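Local coordinates for protein ketosynthase (Streptomyces sp. MSC090213JE08, PDB 6KXD) that probably acts as the chain length factor partner in a ketosynthase heterodimer that builds polyketide chains by carbon-carbon condensation, at residues 110-116 with 167-171; 70-76 with 89-93; 175-179 with 359-365. All blocks are in the same frame, centred on the assembly; numbering follows the deposited sequence.

Contact 1: 110-116 with 167-171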
# COMPACT_ATOMS: atom_id res chain seq x y z
N THR B 110 18.96 -13.55 -5.71
CA THR B 110 18.29 -12.65 -4.78
C THR B 110 18.96 -12.79 -3.42
O THR B 110 19.62 -13.77 -3.12
CB THR B 110 16.80 -12.95 -4.72
OG1 THR B 110 16.68 -14.31 -4.31
CG2 THR B 110 16.06 -12.77 -6.03
N ASP B 111 18.81 -11.75 -2.61
CA ASP B 111 19.27 -11.79 -1.24
C ASP B 111 18.35 -10.93 -0.38
O ASP B 111 17.33 -10.44 -0.84
CB ASP B 111 20.74 -11.37 -1.18
CG ASP B 111 21.04 -9.99 -1.75
OD1 ASP B 111 20.14 -9.11 -1.79
OD2 ASP B 111 22.20 -9.79 -2.17
N GLU B 112 18.79 -10.67 0.85
CA GLU B 112 18.05 -9.90 1.78
C GLU B 112 17.95 -8.43 1.35
O GLU B 112 17.24 -7.69 2.00
CB GLU B 112 18.67 -10.11 3.18
CG GLU B 112 20.00 -9.40 3.39
CD GLU B 112 21.21 -10.05 2.73
OE1 GLU B 112 21.06 -11.20 2.18
OE2 GLU B 112 22.30 -9.40 2.72
N LEU B 113 18.68 -7.99 0.30
CA LEU B 113 18.58 -6.62 -0.22
C LEU B 113 17.79 -6.59 -1.54
O LEU B 113 17.83 -5.60 -2.29
CB LEU B 113 19.98 -6.05 -0.40
CG LEU B 113 20.71 -5.68 0.90
CD1 LEU B 113 22.01 -4.95 0.58
CD2 LEU B 113 19.80 -4.85 1.82
N THR B 114 17.09 -7.69 -1.81
CA THR B 114 16.14 -7.75 -2.88
C THR B 114 14.77 -7.34 -2.34
O THR B 114 14.22 -8.01 -1.49
CB THR B 114 15.97 -9.12 -3.53
OG1 THR B 114 17.26 -9.55 -4.00
CG2 THR B 114 15.02 -9.08 -4.70
N GLY B 115 14.26 -6.25 -2.87
CA GLY B 115 12.94 -5.76 -2.48
C GLY B 115 11.84 -6.37 -3.31
O GLY B 115 12.04 -6.86 -4.48
N VAL B 116 10.60 -6.30 -2.78
CA VAL B 116 9.44 -6.68 -3.51
C VAL B 116 8.44 -5.55 -3.36
O VAL B 116 8.19 -5.16 -2.20
CB VAL B 116 8.78 -7.97 -2.96
CG1 VAL B 116 7.45 -8.24 -3.65
CG2 VAL B 116 9.72 -9.16 -3.10
N LEU B 167 12.54 -14.04 0.30
CA LEU B 167 12.93 -12.68 0.15
C LEU B 167 12.69 -11.92 1.46
O LEU B 167 11.62 -11.34 1.71
CB LEU B 167 12.18 -12.06 -1.03
CG LEU B 167 12.31 -12.81 -2.35
CD1 LEU B 167 11.41 -12.22 -3.41
CD2 LEU B 167 13.74 -12.80 -2.88
N LYS B 168 13.75 -11.83 2.28
CA LYS B 168 13.65 -11.16 3.56
C LYS B 168 13.80 -9.64 3.45
O LYS B 168 13.73 -8.94 4.45
CB LYS B 168 14.71 -11.72 4.51
CG LYS B 168 14.51 -13.18 4.86
CD LYS B 168 15.57 -13.70 5.81
CE LYS B 168 16.01 -15.11 5.49
NZ LYS B 168 14.88 -16.04 5.55
N GLY B 169 14.02 -9.10 2.26
CA GLY B 169 14.20 -7.69 2.09
C GLY B 169 12.87 -6.93 2.09
O GLY B 169 11.83 -7.50 2.37
N PRO B 170 12.88 -5.64 1.75
CA PRO B 170 11.67 -4.82 1.85
C PRO B 170 10.54 -5.47 1.05
O PRO B 170 10.72 -6.02 -0.04
CB PRO B 170 12.12 -3.50 1.21
CG PRO B 170 13.61 -3.47 1.48
CD PRO B 170 14.04 -4.89 1.24
N ASN B 171 9.34 -5.43 1.62
CA ASN B 171 8.21 -6.09 1.05
C ASN B 171 7.02 -5.15 1.17
O ASN B 171 6.57 -4.93 2.27
CB ASN B 171 7.91 -7.40 1.75
CG ASN B 171 6.99 -8.27 0.95
OD1 ASN B 171 5.78 -8.21 1.12
ND2 ASN B 171 7.57 -9.11 0.10
O HOH W 1 14.75 -10.17 -0.16
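Val116 N donates to Pro170 O at 2.8 Å, with an N-H...O angle of 155°. This is one half of the parallel bridge between Val116 and Asn171, completed by the Val116-Thr172 backbone bond, at the start of strand 171-174 and two residues into strand 114-119, in the thiolase-type core of a ketosynthase-family fold. The same carbonyl oxygen, Pro170 O, lies 3.3 Å from Gly115 CA in a CA-H...O contact. Val116 and Asn171 send their side chains to the same face of the sheet, side by side and pointing the same way. With CG of Asn171 anti to its own N (chi1 -164°), its ND2 lies 3.5 Å from Val116 CB. The amide's polar partners are elsewhere: ND2 donates to Ala158 O of helix 156-165, and OD1 pairs with Asn398 of the neighbouring ketosynthase chain.

Leu167 reaches two places at once by its forked end. Leu167 CD1 is 3.5 Å from Val116 CG2, while CD2 lies 3.6 Å from Thr110 CB; it crosses both side chains at about a right angle. Gly169 CA lies 3.0 Å from Glu112 O, and a side chain there would run into the carbonyls of Glu112 and Thr114.

The next shell holds the turn that leads into the strand. Asp111 to Thr114 is a type I beta turn, and Asp111 OD1 accepts from Leu113 N in an Asx turn, met 42° out of the carboxylate plane. Thr114 OG1 in turn takes the N-H of Asp111. A single water bridges this turn to the opposite segment: it donates to Asp111 O and Thr114 O, and accepts the N-H of Gly169 at 2.7 Å between Gly169 N and the water oxygen.

Contact 2: 70-76 with 89-93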
# COMPACT_ATOMS: atom_id res chain seq x y z
N PHE B 70 -5.17 -21.49 -16.83
CA PHE B 70 -4.58 -21.15 -15.54
C PHE B 70 -5.30 -21.89 -14.42
O PHE B 70 -6.42 -21.57 -14.14
CB PHE B 70 -4.63 -19.65 -15.23
CG PHE B 70 -3.81 -19.29 -14.03
CD1 PHE B 70 -2.43 -19.20 -14.12
CD2 PHE B 70 -4.39 -19.07 -12.80
CE1 PHE B 70 -1.66 -18.87 -13.02
CE2 PHE B 70 -3.62 -18.76 -11.68
CZ PHE B 70 -2.25 -18.67 -11.80
N ASP B 71 -4.62 -22.86 -13.81
CA ASP B 71 -5.18 -23.57 -12.68
C ASP B 71 -4.16 -23.50 -11.56
O ASP B 71 -3.00 -23.84 -11.76
CB ASP B 71 -5.53 -25.02 -13.03
CG ASP B 71 -5.97 -25.83 -11.81
OD1 ASP B 71 -7.16 -25.77 -11.49
OD2 ASP B 71 -5.10 -26.39 -11.13
N ILE B 72 -4.61 -23.05 -10.39
CA ILE B 72 -3.72 -22.68 -9.35
C ILE B 72 -2.90 -23.90 -8.95
O ILE B 72 -1.68 -23.82 -8.85
CB ILE B 72 -4.49 -22.05 -8.19
CG1 ILE B 72 -5.06 -20.70 -8.63
CG2 ILE B 72 -3.64 -21.98 -6.93
CD1 ILE B 72 -5.99 -20.08 -7.60
N GLN B 73 -3.58 -25.03 -8.75
CA GLN B 73 -2.90 -26.20 -8.16
C GLN B 73 -1.99 -26.85 -9.21
O GLN B 73 -0.93 -27.35 -8.87
CB GLN B 73 -3.94 -27.12 -7.53
CG GLN B 73 -4.50 -26.55 -6.23
CD GLN B 73 -5.06 -27.61 -5.31
OE1 GLN B 73 -5.90 -28.40 -5.73
NE2 GLN B 73 -4.61 -27.62 -4.05
N GLU B 74 -2.39 -26.77 -10.48
CA GLU B 74 -1.61 -27.25 -11.59
C GLU B 74 -0.31 -26.47 -11.69
O GLU B 74 0.75 -27.04 -11.92
CB GLU B 74 -2.40 -27.12 -12.89
CG GLU B 74 -1.70 -27.70 -14.09
CD GLU B 74 -2.51 -27.67 -15.37
OE1 GLU B 74 -2.03 -28.23 -16.37
OE2 GLU B 74 -3.61 -27.10 -15.36
N GLN B 75 -0.40 -25.14 -11.53
CA GLN B 75 0.76 -24.29 -11.58
C GLN B 75 1.62 -24.38 -10.32
O GLN B 75 2.84 -24.35 -10.44
CB GLN B 75 0.31 -22.85 -11.85
CG GLN B 75 -0.27 -22.71 -13.26
CD GLN B 75 0.78 -22.96 -14.31
OE1 GLN B 75 1.91 -22.47 -14.21
NE2 GLN B 75 0.44 -23.74 -15.32
N LEU B 76 1.00 -24.43 -9.13
CA LEU B 76 1.75 -24.19 -7.91
C LEU B 76 1.82 -25.44 -7.04
O LEU B 76 2.47 -25.40 -6.03
CB LEU B 76 1.09 -23.05 -7.15
CG LEU B 76 1.23 -21.71 -7.86
CD1 LEU B 76 0.42 -20.66 -7.11
CD2 LEU B 76 2.70 -21.32 -7.91
N ALA B 89 -1.98 -16.25 -6.58
CA ALA B 89 -1.50 -17.29 -7.49
C ALA B 89 -0.86 -16.65 -8.72
O ALA B 89 0.21 -17.07 -9.16
CB ALA B 89 -2.62 -18.20 -7.89
N LEU B 90 -1.51 -15.63 -9.26
CA LEU B 90 -0.96 -15.00 -10.44
C LEU B 90 0.41 -14.39 -10.16
O LEU B 90 1.32 -14.45 -11.02
CB LEU B 90 -1.90 -13.91 -10.90
CG LEU B 90 -3.20 -14.42 -11.50
CD1 LEU B 90 -4.16 -13.25 -11.56
CD2 LEU B 90 -2.99 -15.04 -12.85
N ALA B 91 0.52 -13.71 -9.02
CA ALA B 91 1.75 -13.08 -8.59
C ALA B 91 2.83 -14.15 -8.44
O ALA B 91 3.99 -13.93 -8.84
CB ALA B 91 1.59 -12.35 -7.30
N LEU B 92 2.44 -15.29 -7.86
CA LEU B 92 3.48 -16.34 -7.57
C LEU B 92 3.99 -16.92 -8.88
O LEU B 92 5.21 -17.10 -9.00
CB LEU B 92 2.94 -17.44 -6.67
CG LEU B 92 2.60 -17.01 -5.25
CD1 LEU B 92 2.13 -18.18 -4.40
CD2 LEU B 92 3.76 -16.31 -4.59
N VAL B 93 3.08 -17.20 -9.80
CA VAL B 93 3.46 -17.77 -11.06
C VAL B 93 4.32 -16.74 -11.79
O VAL B 93 5.36 -17.06 -12.32
CB VAL B 93 2.28 -18.22 -11.91
CG1 VAL B 93 2.77 -18.67 -13.29
CG2 VAL B 93 1.52 -19.34 -11.23
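Val93 CG2 is the main bump on helix 86-99, and three side chains of 70-76 form the hollow that takes it. Phe70 CE1 lies 3.7 Å from Val93 CG2, Gln75 CB 3.8 Å from that same methyl, and Leu76 CD2 meets it from another side. The fit depends on the valine's torsion, chi1 174°, which sends CG1 toward Gln75 OE1 and leaves CG2 for the hollow.

One turn earlier Ala89 offers only CB, and larger neighbours close round it. Ile72 CG1 stands 3.6 Å from Ala89 CB, and Leu76 CD1 comes to 4.0 Å from it; the Phe70 ring meets the same methyl at its edge, in plane. Leu90 then reaches over one face of the Phe70 ring, its CD2 3.9 Å from the centroid and 14° off the normal, a CH-pi contact. Leu76 sits in the hollow between Ala89, Leu92 and Val93, crossing Leu92 at about a right angle with its CD1 4.1 Å from Leu92 CD1.

No hydrogen bond joins the segments. Ile33 and Val28 continue the apolar patch beside Phe70 and Val93, while Met84 touches Leu76, Ala89 and Leu92. Asp71 is the N-cap just before the short helix, and its OD2 accepts from Glu74 N at 2.8 Å through its anti lone pair. The arrangement is an N-capped short helix laid along helix 86-99, the local axes 23° apart and 10.4 Å at closest approach, within the N-terminal beta-ketoacyl synthase family region.

Contact 3: 175-179 with 359-365. With EDO (1,2-ethanediol), chain D.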
# COMPACT_ATOMS: atom_id res chain seq x y z
N ALA B 175 -1.48 0.34 -3.58
CA ALA B 175 -2.70 0.27 -4.30
C ALA B 175 -2.60 1.29 -5.44
O ALA B 175 -1.53 1.69 -5.79
CB ALA B 175 -3.86 0.56 -3.38
N GLY B 176 -3.73 1.71 -6.01
CA GLY B 176 -3.66 2.70 -7.07
C GLY B 176 -4.30 2.23 -8.34
O GLY B 176 -4.40 2.99 -9.31
N GLY B 177 -4.70 0.96 -8.41
CA GLY B 177 -5.36 0.49 -9.59
C GLY B 177 -4.48 0.58 -10.82
O GLY B 177 -3.34 0.10 -10.84
N ARG B 178 -4.98 1.19 -11.91
CA ARG B 178 -4.21 1.17 -13.13
C ARG B 178 -2.83 1.85 -13.01
O ARG B 178 -1.95 1.53 -13.80
CB ARG B 178 -4.97 1.88 -14.24
CG ARG B 178 -6.31 1.25 -14.51
CD ARG B 178 -6.67 1.44 -15.97
NE ARG B 178 -8.06 1.10 -16.12
CZ ARG B 178 -9.06 1.91 -15.77
NH1 ARG B 178 -8.82 3.18 -15.41
NH2 ARG B 178 -10.30 1.46 -15.80
N VAL B 179 -2.65 2.78 -12.07
CA VAL B 179 -1.38 3.47 -11.96
C VAL B 179 -0.46 2.70 -11.02
O VAL B 179 0.69 3.13 -10.83
CB VAL B 179 -1.50 4.91 -11.51
CG1 VAL B 179 -2.30 5.70 -12.52
CG2 VAL B 179 -2.04 5.03 -10.09
N ALA B 359 -0.82 5.87 -17.50
CA ALA B 359 -2.05 5.29 -17.01
C ALA B 359 -2.84 6.32 -16.22
O ALA B 359 -2.27 7.24 -15.67
CB ALA B 359 -1.79 4.09 -16.16
N VAL B 360 -4.16 6.10 -16.23
CA VAL B 360 -5.14 6.87 -15.47
C VAL B 360 -6.04 5.89 -14.73
O VAL B 360 -6.34 4.84 -15.19
CB VAL B 360 -5.97 7.79 -16.39
CG1 VAL B 360 -5.02 8.74 -17.08
CG2 VAL B 360 -6.78 7.01 -17.43
N ASP B 361 -6.43 6.30 -13.54
CA ASP B 361 -7.17 5.46 -12.70
C ASP B 361 -8.44 6.22 -12.33
O ASP B 361 -8.47 7.47 -12.26
CB ASP B 361 -6.32 5.05 -11.52
CG ASP B 361 -7.03 4.06 -10.62
OD1 ASP B 361 -7.24 2.92 -11.10
OD2 ASP B 361 -7.40 4.44 -9.49
N ARG B 362 -9.51 5.46 -12.07
CA ARG B 362 -10.78 6.07 -11.70
C ARG B 362 -10.60 6.99 -10.50
O ARG B 362 -11.16 8.04 -10.45
CB ARG B 362 -11.85 5.03 -11.37
CG ARG B 362 -13.05 5.64 -10.65
CD ARG B 362 -14.38 5.01 -11.01
NE ARG B 362 -14.24 3.65 -11.50
CZ ARG B 362 -13.96 2.61 -10.75
NH1 ARG B 362 -13.55 2.77 -9.50
NH2 ARG B 362 -14.12 1.40 -11.25
N ASP B 363 -9.76 6.59 -9.54
CA ASP B 363 -9.69 7.29 -8.27
C ASP B 363 -8.90 8.61 -8.41
O ASP B 363 -8.66 9.24 -7.41
CB ASP B 363 -9.18 6.33 -7.19
CG ASP B 363 -10.11 5.13 -6.97
OD1 ASP B 363 -11.32 5.24 -7.23
OD2 ASP B 363 -9.61 4.07 -6.54
N GLY B 364 -8.55 9.01 -9.65
CA GLY B 364 -8.07 10.39 -9.97
C GLY B 364 -6.57 10.47 -10.33
O GLY B 364 -6.07 11.48 -10.87
N ALA B 365 -5.84 9.39 -10.07
CA ALA B 365 -4.40 9.36 -10.26
C ALA B 365 -4.04 9.27 -11.74
O ALA B 365 -4.71 8.61 -12.53
CB ALA B 365 -3.81 8.22 -9.50
C1 EDO D . -11.55 7.02 -15.04
O1 EDO D . -10.92 5.78 -15.47
C2 EDO D . -13.08 7.09 -15.01
O2 EDO D . -13.37 8.33 -15.63
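Arg178, on the loop between strand 171-174 and helix 180-193, lies alongside the backbone of Val360 and Asp361. In this thiolase-type fold the turn probably corresponds to the nucleophilic elbow, which in catalytic ketosynthases carries the cysteine; residues 175-179 contain no cysteine here, consistent with a chain length factor role.

From CB outward, the arginine tracks one carbonyl. Arg178 CB is 3.4 Å from Val360 O, and Arg178 CG is 3.7 Å from the same oxygen. A bend at chi2 (-149°) keeps the chain close, leaving Arg178 CD 3.5 Å from Val360 O. Arg178 NH1 then donates to Val360 O at 3.0 Å, and the oxygen is only 1° out of the guanidinium plane, an edge-on approach. The same NH1 makes a weak bond to O1 of an ethanediol, probably from the crystallisation liquor, which Thr297 also holds. NH2 forms a salt bridge with Asp327, so the tip is shared among several partners.

At the base, Arg178 N donates to Asp361 OD1 at 3.0 Å, reaching it from above the carboxylate plane, 48° out of it. The other oxygen, Asp361 OD2, takes Asp363 N at 3.2 Å, an Asx turn inside the type I turn from Asp361 to Gly364. The carboxylate thus links the elbow-like loop to the hairpin turn after strand 354-360. With an alanine at Asp361, Arg178 N would probably be left without its acceptor and the turn without its Asx bond. Beside the arginine, Val179 splits its branches: CG1 faces Ala359, and Val179 CG2 packs on Ala365 CB at 3.7 Å.

From the N terminus, contact 2 comes first and closes a short loop of 12 residues, tying helix 72-76 to helix 86-99. The chain then runs into strand 114-119, where contact 1 closes a mostly helical excursion of 50 residues and brings strand 114-119 beside strand 171-174. That strand leads directly to 175-179, where contact 3 closes the longest loop, 179 residues, joining the loop after strand 171-174 to the turn between strands 354-360 and 365-373. All three are in series, none nesting in or crossing another. Their centres are about 22 to 26 Å apart, and contacts 2 and 3 lie on opposite sides of the chain's centre.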